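Side-chain contacts in SorB (Sorangium cellulosum, PDB 6B2V), which builds part of the polyketide antibiotic sorangicin, its pyran synthase domain from module nine probably closing an oxygen-containing six-membered ring in the chain: residues Ala46-Asp49 with Gly50-Phe54; Gln60-Pro63 with Ala64-Leu68; Ile147-Val150 with Arg151-Ala155. All blocks are in the same frame, centred on the assembly; numbering follows the deposited sequence.

Interaction 1. Residues Ala46-Asp49 with Gly50-Phe54; sequences AVFD and GAEPF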
ATOM      1  N   ALA A  46       8.541  14.802  -8.736  1.00 19.48           N
ATOM      2  CA  ALA A  46       8.834  13.871  -9.783  1.00 18.46           C
ATOM      3  C   ALA A  46       7.876  14.076 -10.947  1.00 19.77           C
ATOM      4  O   ALA A  46       6.781  14.414 -10.766  1.00 20.86           O
ATOM      5  CB  ALA A  46       8.745  12.432  -9.276  1.00 20.11           C
ATOM      6  N   VAL A  47       8.341  13.823 -12.146  1.00 19.66           N
ATOM      7  CA  VAL A  47       7.521  13.897 -13.323  1.00 19.90           C
ATOM      8  C   VAL A  47       7.385  12.505 -13.925  1.00 22.68           C
ATOM      9  O   VAL A  47       8.333  11.869 -14.101  1.00 23.39           O
ATOM     10  CB  VAL A  47       8.164  14.784 -14.392  1.00 25.34           C
ATOM     11  CG1 VAL A  47       7.330  14.786 -15.630  1.00 27.36           C
ATOM     12  CG2 VAL A  47       8.319  16.179 -13.857  1.00 27.84           C
ATOM     13  N   PHE A  48       6.174  12.091 -14.214  1.00 21.82           N
ATOM     14  CA  PHE A  48       5.888  10.809 -14.794  1.00 22.69           C
ATOM     15  C   PHE A  48       5.259  10.967 -16.142  1.00 25.27           C
ATOM     16  O   PHE A  48       4.487  11.830 -16.349  1.00 23.94           O
ATOM     17  CB  PHE A  48       4.949  10.027 -13.895  1.00 23.91           C
ATOM     18  CG  PHE A  48       5.443   9.897 -12.503  1.00 23.79           C
ATOM     19  CD1 PHE A  48       6.382   8.958 -12.188  1.00 22.63           C
ATOM     20  CD2 PHE A  48       5.014  10.725 -11.526  1.00 21.04           C
ATOM     21  CE1 PHE A  48       6.858   8.848 -10.928  1.00 21.47           C
ATOM     22  CE2 PHE A  48       5.492  10.612 -10.255  1.00 18.42           C
ATOM     23  CZ  PHE A  48       6.427   9.670  -9.951  1.00 21.51           C
ATOM     24  N   ASP A  49       5.699  10.161 -17.066  1.00 24.13           N
ATOM     25  CA  ASP A  49       5.171  10.183 -18.412  1.00 27.67           C
ATOM     26  C   ASP A  49       4.234   9.069 -18.797  1.00 28.61           C
ATOM     27  O   ASP A  49       3.676   9.107 -19.829  1.00 29.54           O
ATOM     28  CB  ASP A  49       6.271  10.341 -19.453  1.00 30.20           C
ATOM     29  CG  ASP A  49       7.169   9.160 -19.551  1.00 32.49           C
ATOM     30  OD1 ASP A  49       6.912   8.127 -18.983  1.00 28.17           O
ATOM     31  OD2 ASP A  49       8.164   9.300 -20.212  1.00 37.05           O
ATOM     32  N   GLY A  50       4.022   8.122 -17.917  1.00 24.91           N
ATOM     33  CA  GLY A  50       3.140   7.034 -18.219  1.00 27.48           C
ATOM     34  C   GLY A  50       3.773   5.782 -18.777  1.00 27.93           C
ATOM     35  O   GLY A  50       3.130   4.767 -18.890  1.00 27.36           O
ATOM     36  N   ALA A  51       5.043   5.870 -19.090  1.00 29.74           N
ATOM     37  CA  ALA A  51       5.760   4.705 -19.589  1.00 28.70           C
ATOM     38  C   ALA A  51       6.488   3.959 -18.487  1.00 32.06           C
ATOM     39  O   ALA A  51       7.100   2.964 -18.754  1.00 32.22           O
ATOM     40  CB  ALA A  51       6.697   5.085 -20.713  1.00 29.10           C
ATOM     41  N   GLU A  52       6.418   4.449 -17.268  1.00 23.94           N
ATOM     42  CA  GLU A  52       7.009   3.799 -16.131  1.00 24.95           C
ATOM     43  C   GLU A  52       6.290   2.461 -15.931  1.00 26.66           C
ATOM     44  O   GLU A  52       5.104   2.388 -16.072  1.00 25.82           O
ATOM     45  CB  GLU A  52       6.859   4.678 -14.869  1.00 26.93           C
ATOM     46  CG  GLU A  52       7.626   5.994 -14.874  1.00 28.87           C
ATOM     47  CD  GLU A  52       6.907   7.105 -15.618  1.00 25.62           C
ATOM     48  OE1 GLU A  52       5.780   6.944 -15.949  1.00 25.54           O
ATOM     49  OE2 GLU A  52       7.504   8.140 -15.854  1.00 29.60           O
ATOM     50  N   PRO A  53       7.023   1.413 -15.567  1.00 27.46           N
ATOM     51  CA  PRO A  53       6.405   0.113 -15.414  1.00 26.06           C
ATOM     52  C   PRO A  53       5.322   0.143 -14.363  1.00 25.88           C
ATOM     53  O   PRO A  53       4.266  -0.361 -14.616  1.00 24.90           O
ATOM     54  CB  PRO A  53       7.560  -0.756 -14.961  1.00 26.34           C
ATOM     55  CG  PRO A  53       8.724  -0.152 -15.618  1.00 27.03           C
ATOM     56  CD  PRO A  53       8.468   1.317 -15.420  1.00 28.58           C
ATOM     57  N   PHE A  54       5.526   0.854 -13.272  1.00 23.06           N
ATOM     58  CA  PHE A  54       4.511   0.886 -12.217  1.00 25.45           C
ATOM     59  C   PHE A  54       3.186   1.418 -12.700  1.00 23.60           C
ATOM     60  O   PHE A  54       2.190   1.069 -12.163  1.00 23.31           O
ATOM     61  CB  PHE A  54       4.987   1.447 -10.888  1.00 23.52           C
ATOM     62  CG  PHE A  54       4.972   2.934 -10.810  1.00 24.31           C
ATOM     63  CD1 PHE A  54       6.009   3.659 -11.283  1.00 25.24           C
ATOM     64  CD2 PHE A  54       3.918   3.581 -10.278  1.00 23.91           C
ATOM     65  CE1 PHE A  54       5.991   5.024 -11.228  1.00 22.46           C
ATOM     66  CE2 PHE A  54       3.879   4.936 -10.232  1.00 20.37           C
ATOM     67  CZ  PHE A  54       4.915   5.663 -10.692  1.00 21.83           C
TER
HETATM   68  O   HOH W   1       9.597   8.869 -14.311  1.00 34.93           O
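The carboxylate of Glu-52 reaches back to the end of the strand, where OE2 takes the N-H of Asp-49 on its syn lone pair (Asp-49 N to Glu-52 OE2 3.0 Å, 161° at the hydrogen). Its other oxygen receives the neighbouring amide, again on the syn side, Gly-50 N to Glu-52 OE1 being 2.9 Å, so two consecutive N-H groups fix the carboxylate's rotation. A bend at chi2 (82°) folds the glutamate chain back. Water 1 gives OE2 a further bond and donates to Val-47 O. Asp-49 OD1 accepts Ala-51 N at 2.9 Å from above the carboxylate plane, an Asx turn with Gly-50 inside it at positive phi. That oxygen lies 3.2 Å from Glu-52 OE2, a like-charge approach that the amide donors and the water probably ease.

Farther along the chain, Phe-54 turns its edge toward the face of Phe-48 in an offset edge-to-face pair, planes at 85°, with Phe-54 CZ 3.7 Å from Phe-48 CE1. Leu-30 touches both rings. The turn carries strand 41-48, paired with strand 101-110 through Phe-48 and Cys-101, into helix 53-56, with Glu-52 at that helix's N-cap position.

Interaction 2. Residues Gln60-Pro63 with Ala64-Leu68; sequences QLFP and AVAYL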
ATOM      1  N   GLN A  60      -2.507   2.755 -16.011  1.00 19.99           N
ATOM      2  CA  GLN A  60      -2.114   4.142 -16.020  1.00 19.82           C
ATOM      3  C   GLN A  60      -2.572   4.942 -14.816  1.00 21.93           C
ATOM      4  O   GLN A  60      -2.445   6.133 -14.815  1.00 21.27           O
ATOM      5  CB  GLN A  60      -2.518   4.859 -17.297  1.00 24.98           C
ATOM      6  CG  GLN A  60      -2.057   4.174 -18.567  1.00 25.26           C
ATOM      7  CD  GLN A  60      -0.573   3.964 -18.666  1.00 28.21           C
ATOM      8  OE1 GLN A  60      -0.132   2.908 -18.999  1.00 31.05           O
ATOM      9  NE2 GLN A  60       0.170   4.964 -18.438  1.00 28.01           N
ATOM     10  N   LEU A  61      -3.036   4.245 -13.805  1.00 18.59           N
ATOM     11  CA  LEU A  61      -3.525   4.845 -12.581  1.00 17.71           C
ATOM     12  C   LEU A  61      -2.453   4.745 -11.502  1.00 18.60           C
ATOM     13  O   LEU A  61      -1.991   3.717 -11.202  1.00 16.64           O
ATOM     14  CB  LEU A  61      -4.808   4.143 -12.149  1.00 17.33           C
ATOM     15  CG  LEU A  61      -5.320   4.460 -10.753  1.00 17.86           C
ATOM     16  CD1 LEU A  61      -5.844   5.866 -10.680  1.00 17.91           C
ATOM     17  CD2 LEU A  61      -6.368   3.498 -10.301  1.00 20.63           C
ATOM     18  N   PHE A  62      -2.085   5.865 -10.903  1.00 15.94           N
ATOM     19  CA  PHE A  62      -1.036   5.850  -9.904  1.00 17.27           C
ATOM     20  C   PHE A  62      -1.575   5.074  -8.734  1.00 14.94           C
ATOM     21  O   PHE A  62      -2.542   5.446  -8.172  1.00 16.70           O
ATOM     22  CB  PHE A  62      -0.719   7.304  -9.520  1.00 15.93           C
ATOM     23  CG  PHE A  62       0.627   7.519  -8.908  1.00 15.44           C
ATOM     24  CD1 PHE A  62       0.833   7.300  -7.600  1.00 12.92           C
ATOM     25  CD2 PHE A  62       1.660   8.010  -9.649  1.00 17.34           C
ATOM     26  CE1 PHE A  62       2.050   7.543  -7.009  1.00 13.83           C
ATOM     27  CE2 PHE A  62       2.902   8.224  -9.083  1.00 18.61           C
ATOM     28  CZ  PHE A  62       3.097   7.985  -7.761  1.00 15.05           C
ATOM     29  N   PRO A  63      -0.872   4.027  -8.337  1.00 16.07           N
ATOM     30  CA  PRO A  63      -1.386   3.191  -7.280  1.00 16.38           C
ATOM     31  C   PRO A  63      -1.383   3.868  -5.945  1.00 13.81           C
ATOM     32  O   PRO A  63      -0.464   4.539  -5.606  1.00 13.99           O
ATOM     33  CB  PRO A  63      -0.433   1.985  -7.264  1.00 17.38           C
ATOM     34  CG  PRO A  63       0.251   2.029  -8.538  1.00 17.81           C
ATOM     35  CD  PRO A  63       0.346   3.466  -8.910  1.00 15.85           C
ATOM     36  N   ALA A  64      -2.363   3.515  -5.150  1.00 15.56           N
ATOM     37  CA  ALA A  64      -2.496   4.081  -3.814  1.00 16.17           C
ATOM     38  C   ALA A  64      -1.245   3.824  -2.975  1.00 15.57           C
ATOM     39  O   ALA A  64      -0.718   4.647  -2.320  1.00 14.33           O
ATOM     40  CB  ALA A  64      -3.703   3.471  -3.115  1.00 16.81           C
ATOM     41  N   VAL A  65      -0.750   2.618  -3.123  1.00 15.30           N
ATOM     42  CA  VAL A  65       0.394   2.166  -2.417  1.00 14.45           C
ATOM     43  C   VAL A  65       1.665   2.913  -2.787  1.00 14.87           C
ATOM     44  O   VAL A  65       2.562   2.976  -2.040  1.00 14.75           O
ATOM     45  CB  VAL A  65       0.484   0.618  -2.483  1.00 17.14           C
ATOM     46  CG1 VAL A  65       1.105   0.106  -3.754  1.00 17.50           C
ATOM     47  CG2 VAL A  65       0.908  -0.031  -1.206  1.00 21.08           C
ATOM     48  N   ALA A  66       1.740   3.390  -4.019  1.00 13.71           N
ATOM     49  CA  ALA A  66       2.892   4.148  -4.491  1.00 14.20           C
ATOM     50  C   ALA A  66       3.028   5.491  -3.800  1.00 13.42           C
ATOM     51  O   ALA A  66       4.078   5.988  -3.700  1.00 14.58           O
ATOM     52  CB  ALA A  66       2.924   4.290  -5.993  1.00 14.89           C
ATOM     53  N   TYR A  67       1.917   6.066  -3.357  1.00 12.42           N
ATOM     54  CA  TYR A  67       1.985   7.320  -2.633  1.00 13.66           C
ATOM     55  C   TYR A  67       2.695   7.149  -1.312  1.00 14.66           C
ATOM     56  O   TYR A  67       3.329   8.038  -0.839  1.00 14.19           O
ATOM     57  CB  TYR A  67       0.589   7.907  -2.410  1.00 12.41           C
ATOM     58  CG  TYR A  67      -0.169   8.338  -3.671  1.00 11.28           C
ATOM     59  CD1 TYR A  67       0.130   9.510  -4.298  1.00 12.97           C
ATOM     60  CD2 TYR A  67      -1.217   7.623  -4.128  1.00 12.64           C
ATOM     61  CE1 TYR A  67      -0.551   9.900  -5.414  1.00 14.81           C
ATOM     62  CE2 TYR A  67      -1.901   7.996  -5.240  1.00 14.04           C
ATOM     63  CZ  TYR A  67      -1.583   9.136  -5.881  1.00 15.47           C
ATOM     64  OH  TYR A  67      -2.321   9.488  -6.955  1.00 16.63           O
ATOM     65  N   LEU A  68       2.471   6.013  -0.678  1.00 13.34           N
ATOM     66  CA  LEU A  68       3.086   5.718   0.581  1.00 12.38           C
ATOM     67  C   LEU A  68       4.574   5.608   0.395  1.00 14.35           C
ATOM     68  O   LEU A  68       5.308   6.091   1.157  1.00 15.58           O
ATOM     69  CB  LEU A  68       2.552   4.420   1.188  1.00 13.81           C
ATOM     70  CG  LEU A  68       1.058   4.380   1.499  1.00 13.27           C
ATOM     71  CD1 LEU A  68       0.616   3.043   2.007  1.00 15.72           C
ATOM     72  CD2 LEU A  68       0.650   5.462   2.472  1.00 14.81           C
TER
HETATM   73  O   HOH W   2      -4.147   7.627  -8.054  1.00 17.79           O
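Pro-63 and Ala-66 are joined by a backbone bond that runs from Ala-66 N three residues back to Pro-63 O (2.9 Å), as in a first helical turn; it is bent, 133° at the hydrogen, with the donor well above the carbonyl plane. The same carbonyl oxygen is approached by a methyl: Ala-66 CB lies 3.4 Å from Pro-63 O. On the proline ring, CD packs on Ala-66 CB.

Phe-62 supplies the aromatic part of the contact. With CG anti to the backbone nitrogen, chi1 -159° puts the ring where its CD1-CE1 side meets Ala-66 and Tyr-67. Phe-62 CE1 is 3.5 Å from Ala-66 CB, while CD1 sits over one face of Tyr-67, offset toward the rim and 3.5 Å from Tyr-67 CZ. Planes inclined at 40° with centroids 4.6 Å apart make this neither a parallel stack nor an edge-to-face pair.

At the phenol end, water 2, in the plane of the Tyr-67 ring, donates to Phe-62 O at 2.7 Å and is hydrogen-bonded to Tyr-67 OH at 2.8 Å. It links the loop carbonyl to the hydroxyl, holding the tyrosine end beside the loop backbone.

Pro-63 also touches His-58 and Asn-211, the latter on helix 207-225, and Leu-68 reaches strand 232-241 in the other half of the domain. A long helix against an antiparallel sheet, here helix 64-77 with Leu-68 on strand 82-90, is the hallmark of the hotdog fold, consistent with the predicted N-terminal hotdog region.

Interaction 3. Residues Ile147-Val150 with Arg151-Ala155; sequences IEAV and RTRCA
Val-150 lies across the guanidinium of Arg-153, and with Arg-151 and Glu-148 it accounts for most of this local contact. Its CG2 comes over one face of the flat group, 3.6 Å from Arg-153 NH2, while Val-150 CA stands above the centre of the same face. Arg-153 CG lies between the backbone N and the carbonyl carbon (chi1 66°), which aims the extended chain back along the preceding turn; there NE forms a salt bridge with Glu-187. The other methyl of Val-150 touches the sulfur, Val-150 CG1 to Cys-154 SG measuring 4.0 Å.

Arg-151 and Glu-148, three residues apart on the helix, make a looser pair. Glu-148 OE1 is 3.8 Å from Arg-151 NH1 and well out of the guanidinium plane, so the long salt bridge rests on charge, with no N-H directed at the oxygen. Water 3 supplies the directed link: it lies in the guanidinium plane, accepts from Arg-151 NH1 at 2.8 Å and donates to Glu-148 OE1 at 2.6 Å. Both side chains touch a crystal neighbour, so the lattice may influence their poses.

Helix 147-152 ends here. Four-residue bonds, Arg-151 N to Ile-147 O and Thr-152 N to Glu-148 O, give way at Arg-153 N, which is shared between Val-150 O (3.2 Å) and, weakly, Ala-149 O (3.5 Å). Thr-152 OG1, turned back by a chi1 of 74° that sets it between the backbone N and the carbonyl carbon, donates to Ala-149 O.

The helix rests on strands 187-192 and 250-255: Val-150 touches Glu-187, Leu-189 and His-252, Ile-147 packs on Tyr-250, and the chain then runs into strand 156-158.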
ATOM      1  N   ILE A 147       1.232 -19.906  10.320  1.00 10.01           N
ATOM      2  CA  ILE A 147       0.687 -20.050   8.994  1.00 10.14           C
ATOM      3  C   ILE A 147      -0.127 -21.318   8.807  1.00  9.50           C
ATOM      4  O   ILE A 147      -1.101 -21.277   8.174  1.00 10.01           O
ATOM      5  CB  ILE A 147       1.808 -19.949   7.941  1.00  9.45           C
ATOM      6  CG1 ILE A 147       2.489 -18.610   8.079  1.00 11.31           C
ATOM      7  CG2 ILE A 147       1.325 -20.157   6.503  1.00  9.72           C
ATOM      8  CD1 ILE A 147       3.862 -18.607   7.494  1.00 13.66           C
ATOM      9  N   GLU A 148       0.329 -22.417   9.371  1.00 10.30           N
ATOM     10  CA  GLU A 148      -0.454 -23.624   9.234  1.00  9.70           C
ATOM     11  C   GLU A 148      -1.843 -23.501   9.887  1.00 10.33           C
ATOM     12  O   GLU A 148      -2.813 -23.973   9.367  1.00 10.11           O
ATOM     13  CB  GLU A 148       0.294 -24.875   9.704  1.00 12.06           C
ATOM     14  CG  GLU A 148      -0.595 -26.076  10.072  1.00 11.17           C
ATOM     15  CD  GLU A 148      -1.284 -26.787   8.907  1.00 10.93           C
ATOM     16  OE1 GLU A 148      -1.181 -26.348   7.805  1.00 13.31           O
ATOM     17  OE2 GLU A 148      -1.934 -27.774   9.195  1.00 15.63           O
ATOM     18  N   ALA A 149      -1.887 -22.840  11.033  1.00  9.53           N
ATOM     19  CA  ALA A 149      -3.159 -22.659  11.683  1.00 10.08           C
ATOM     20  C   ALA A 149      -4.090 -21.853  10.816  1.00 10.32           C
ATOM     21  O   ALA A 149      -5.219 -22.174  10.690  1.00 10.61           O
ATOM     22  CB  ALA A 149      -2.967 -21.977  13.003  1.00 11.78           C
ATOM     23  N   VAL A 150      -3.563 -20.814  10.205  1.00  9.92           N
ATOM     24  CA  VAL A 150      -4.377 -20.012   9.330  1.00  8.66           C
ATOM     25  C   VAL A 150      -4.865 -20.825   8.135  1.00 10.58           C
ATOM     26  O   VAL A 150      -5.985 -20.738   7.804  1.00 10.08           O
ATOM     27  CB  VAL A 150      -3.635 -18.785   8.795  1.00  9.16           C
ATOM     28  CG1 VAL A 150      -4.501 -18.046   7.794  1.00 12.02           C
ATOM     29  CG2 VAL A 150      -3.225 -17.860   9.898  1.00 11.55           C
ATOM     30  N   ARG A 151      -4.010 -21.659   7.554  1.00 10.24           N
ATOM     31  CA  ARG A 151      -4.446 -22.453   6.414  1.00  9.61           C
ATOM     32  C   ARG A 151      -5.634 -23.350   6.799  1.00 10.89           C
ATOM     33  O   ARG A 151      -6.571 -23.440   6.081  1.00 11.97           O
ATOM     34  CB  ARG A 151      -3.356 -23.456   5.941  1.00 10.82           C
ATOM     35  CG  ARG A 151      -2.130 -22.893   5.284  1.00 12.57           C
ATOM     36  CD  ARG A 151      -1.262 -24.046   4.696  1.00 11.92           C
ATOM     37  NE  ARG A 151      -1.987 -24.823   3.722  1.00 16.55           N
ATOM     38  CZ  ARG A 151      -1.758 -26.093   3.405  1.00 20.97           C
ATOM     39  NH1 ARG A 151      -0.813 -26.763   3.999  1.00 19.24           N
ATOM     40  NH2 ARG A 151      -2.499 -26.696   2.501  1.00 21.95           N
ATOM     41  N   THR A 152      -5.597 -23.951   7.962  1.00 10.04           N
ATOM     42  CA  THR A 152      -6.657 -24.842   8.397  1.00  9.13           C
ATOM     43  C   THR A 152      -8.023 -24.200   8.607  1.00  9.52           C
ATOM     44  O   THR A 152      -8.983 -24.895   8.547  1.00 10.79           O
ATOM     45  CB  THR A 152      -6.285 -25.701   9.620  1.00 10.13           C
ATOM     46  OG1 THR A 152      -6.294 -24.899  10.760  1.00 10.69           O
ATOM     47  CG2 THR A 152      -4.945 -26.356   9.432  1.00 11.73           C
ATOM     48  N   ARG A 153      -8.047 -22.897   8.809  1.00  9.43           N
ATOM     49  CA  ARG A 153      -9.282 -22.156   9.058  1.00 10.36           C
ATOM     50  C   ARG A 153      -9.758 -21.282   7.896  1.00  9.64           C
ATOM     51  O   ARG A 153     -10.555 -20.456   8.043  1.00 10.40           O
ATOM     52  CB  ARG A 153      -9.217 -21.394  10.379  1.00 10.83           C
ATOM     53  CG  ARG A 153      -8.211 -20.283  10.450  1.00 11.37           C
ATOM     54  CD  ARG A 153      -8.165 -19.658  11.817  1.00 14.69           C
ATOM     55  NE  ARG A 153      -7.354 -18.477  11.807  1.00 13.66           N
ATOM     56  CZ  ARG A 153      -6.262 -18.326  12.518  1.00 15.71           C
ATOM     57  NH1 ARG A 153      -5.827 -19.311  13.265  1.00 17.31           N
ATOM     58  NH2 ARG A 153      -5.620 -17.202  12.449  1.00 18.76           N
ATOM     59  N   CYS A 154      -9.187 -21.499   6.730  1.00  9.77           N
ATOM     60  CA  CYS A 154      -9.589 -20.797   5.489  1.00  8.46           C
ATOM     61  C   CYS A 154      -9.964 -21.851   4.435  1.00 10.27           C
ATOM     62  O   CYS A 154      -9.168 -22.298   3.743  1.00 10.49           O
ATOM     63  CB  CYS A 154      -8.471 -19.951   4.878  1.00  9.63           C
ATOM     64  SG  CYS A 154      -8.017 -18.500   5.902  1.00 12.38           S
ATOM     65  N   ALA A 155     -11.226 -22.218   4.415  1.00  9.20           N
ATOM     66  CA  ALA A 155     -11.724 -23.298   3.628  1.00  9.09           C
ATOM     67  C   ALA A 155     -11.936 -23.131   2.167  1.00 10.62           C
ATOM     68  O   ALA A 155     -11.964 -24.079   1.483  1.00 15.15           O
ATOM     69  CB  ALA A 155     -12.992 -23.831   4.286  1.00 10.25           C
TER
HETATM   70  O   HOH W   3       0.808 -26.791   6.263  1.00 13.03           O

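In the fold
The three contacts follow one another along the chain. Interactions 1 and 2 are neighbours, centres 11 Å apart: Phe-48, Phe-54 and Phe-62 form a shared aromatic cluster, Phe-54 packs on Pro-63, and Gly-50 O lies 3.0 Å from Gln-60 NE2, probably hydrogen-bonded. Together they bind the exit of strand 41-48 and helix 53-56 to the start of helix 64-77 within the predicted N-terminal hotdog region. Interaction 3 lies apart, its centre 39 Å from that of interaction 1 and 31 Å from that of interaction 2. Its helix 147-152 packs on strands 187-192 and 250-255 of the C-terminal half, so it probably belongs with the second hotdog of this dehydratase-like domain.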